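Two-component system sensor histidine kinase (Bacteroides thetaiotaomicron, PDB 3OTT) probably senses saccharides with its extracellular beta-propeller and beta-sandwich region and signals through histidine kinase and DNA-binding domains of the same polypeptide. Local coordinates at the interface of chains A and B. Coordinates in Å, arbitrary orientation; residue numbers count along the deposited sequence, not the author numbering. Chains: chain A/B, Two-component system sensor histidine kinase.

The interface of chains A and B. Residues chain A 372, 391, 420; chain B 74-75, 95-97, 131.
All three chain A residues sit in loops, A:His372 with an extended backbone, and meet chain B where strand 75-79 begins and at loop residues, among them B:Arg131 with a positive phi. A:His372 carries its ring anti to the backbone N (chi1 -159°) and crosses B:Tyr75 at about a right angle, and its NE2 and the phenol OH share a hydrogen bond of 2.7 Å, fairly straight at 151°; either could be the donor, which suits a histidine-tyrosine pair. The phenol carbon CZ lies at the imidazole edge, in plane, while CB of A:Asp391, of the same chain, packs on one imidazole face, 3.4 Å above its centre, and helps to fix the ring's rotation. B:Thr74 lays its methyl CG2 over the rim of the tyrosine ring. An alanine in place of A:His372 would remove the imidazole partner of the phenol and would probably loosen this corner of the interface. A:Asp391 thus serves twice, its carboxylate meeting B:Arg131 tip to tip, OD2 to NH1 at 3.4 Å, in a salt bridge whose hydrogen bond is weak, the two planes being 37° apart; the arginine's length, bent at chi3, suits this reach. The wide indole of A:Trp420 has the largest surface hidden by the partner here, 80 Å², and sets its CH2 edge against the backbone O of B:Gln96 at 3.5 Å, beside B:Pro97. This polar and aromatic patch, with its twofold twin, joins two copies of the extracellular sensor region in a dimer that may reflect receptor pairing.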
loop_
_atom_site.group_PDB
_atom_site.type_symbol
_atom_site.label_atom_id
_atom_site.label_comp_id
_atom_site.label_asym_id
_atom_site.label_seq_id
_atom_site.Cartn_x
_atom_site.Cartn_y
_atom_site.Cartn_z
ATOM N N HIS A 372 1.988 24.611 5.373
ATOM C CA HIS A 372 1.116 24.314 4.187
ATOM C C HIS A 372 1.761 23.231 3.349
ATOM O O HIS A 372 2.987 23.167 3.254
ATOM C CB HIS A 372 0.943 25.571 3.313
ATOM C CG HIS A 372 -0.257 25.553 2.405
ATOM N ND1 HIS A 372 -0.331 24.772 1.268
ATOM C CD2 HIS A 372 -1.417 26.263 2.449
ATOM C CE1 HIS A 372 -1.494 24.986 0.664
ATOM N NE2 HIS A 372 -2.175 25.879 1.365
ATOM N N ASP A 391 2.463 27.826 0.039
ATOM C CA ASP A 391 1.229 28.604 0.216
ATOM C C ASP A 391 0.898 28.896 1.715
ATOM O O ASP A 391 -0.189 29.332 2.040
ATOM C CB ASP A 391 0.059 27.911 -0.530
ATOM C CG ASP A 391 0.040 28.218 -2.045
ATOM O OD1 ASP A 391 0.748 29.150 -2.492
ATOM O OD2 ASP A 391 -0.715 27.540 -2.804
ATOM N N TRP A 420 1.121 33.544 0.228
ATOM C CA TRP A 420 1.270 32.739 -0.983
ATOM C C TRP A 420 2.550 33.110 -1.727
ATOM O O TRP A 420 2.554 33.991 -2.606
ATOM C CB TRP A 420 0.031 32.825 -1.879
ATOM C CG TRP A 420 -1.249 32.373 -1.172
ATOM C CD1 TRP A 420 -1.354 31.453 -0.145
ATOM C CD2 TRP A 420 -2.583 32.838 -1.420
ATOM N NE1 TRP A 420 -2.666 31.322 0.243
ATOM C CE2 TRP A 420 -3.443 32.151 -0.524
ATOM C CE3 TRP A 420 -3.141 33.769 -2.317
ATOM C CZ2 TRP A 420 -4.846 32.360 -0.505
ATOM C CZ3 TRP A 420 -4.544 33.981 -2.298
ATOM C CH2 TRP A 420 -5.372 33.276 -1.395
ATOM N N THR B 74 -6.711 21.160 3.666
ATOM C CA THR B 74 -6.982 22.341 4.436
ATOM C C THR B 74 -8.130 23.195 3.931
ATOM O O THR B 74 -8.622 24.024 4.691
ATOM C CB THR B 74 -5.718 23.214 4.706
ATOM O OG1 THR B 74 -6.038 24.191 5.697
ATOM C CG2 THR B 74 -5.209 23.953 3.449
ATOM N N TYR B 75 -8.552 23.035 2.669
ATOM C CA TYR B 75 -9.662 23.884 2.142
ATOM C C TYR B 75 -10.928 23.103 1.821
ATOM O O TYR B 75 -10.886 21.947 1.432
ATOM C CB TYR B 75 -9.267 24.665 0.868
ATOM C CG TYR B 75 -7.972 25.448 0.953
ATOM C CD1 TYR B 75 -7.898 26.674 1.656
ATOM C CD2 TYR B 75 -6.824 24.989 0.317
ATOM C CE1 TYR B 75 -6.689 27.372 1.753
ATOM C CE2 TYR B 75 -5.598 25.679 0.424
ATOM C CZ TYR B 75 -5.546 26.853 1.128
ATOM O OH TYR B 75 -4.322 27.500 1.144
ATOM N N GLU B 95 -10.948 32.230 2.191
ATOM C CA GLU B 95 -9.673 32.620 1.636
ATOM C C GLU B 95 -9.749 32.535 0.172
ATOM O O GLU B 95 -9.342 31.492 -0.343
ATOM C CB GLU B 95 -8.542 31.655 2.106
ATOM C CG GLU B 95 -7.822 32.227 3.355
ATOM C CD GLU B 95 -6.788 31.300 4.002
ATOM O OE1 GLU B 95 -6.306 30.381 3.307
ATOM O OE2 GLU B 95 -6.439 31.534 5.209
ATOM N N GLN B 96 -10.271 33.562 -0.514
ATOM C CA GLN B 96 -10.385 33.496 -1.998
ATOM C C GLN B 96 -9.078 33.632 -2.785
ATOM O O GLN B 96 -8.381 34.650 -2.683
ATOM C CB GLN B 96 -11.382 34.506 -2.632
ATOM C CG GLN B 96 -12.909 34.251 -2.461
ATOM C CD GLN B 96 -13.431 32.827 -2.885
ATOM O OE1 GLN B 96 -13.825 32.009 -2.012
ATOM N NE2 GLN B 96 -13.473 32.558 -4.202
ATOM N N PRO B 97 -8.817 32.648 -3.668
ATOM C CA PRO B 97 -7.846 32.728 -4.777
ATOM C C PRO B 97 -8.010 34.000 -5.608
ATOM O O PRO B 97 -9.073 34.576 -5.623
ATOM C CB PRO B 97 -8.224 31.516 -5.652
ATOM C CG PRO B 97 -8.840 30.519 -4.720
ATOM C CD PRO B 97 -9.631 31.412 -3.742
ATOM N N ARG B 131 -2.664 27.404 -11.210
ATOM C CA ARG B 131 -3.907 28.166 -11.142
ATOM C C ARG B 131 -4.504 28.473 -12.558
ATOM O O ARG B 131 -5.260 29.441 -12.756
ATOM C CB ARG B 131 -3.744 29.400 -10.197
ATOM C CG ARG B 131 -3.370 29.003 -8.690
ATOM C CD ARG B 131 -3.342 30.194 -7.604
ATOM N NE ARG B 131 -3.955 29.779 -6.306
ATOM C CZ ARG B 131 -3.333 29.599 -5.109
ATOM N NH1 ARG B 131 -2.015 29.831 -4.937
ATOM N NH2 ARG B 131 -4.062 29.203 -4.045
#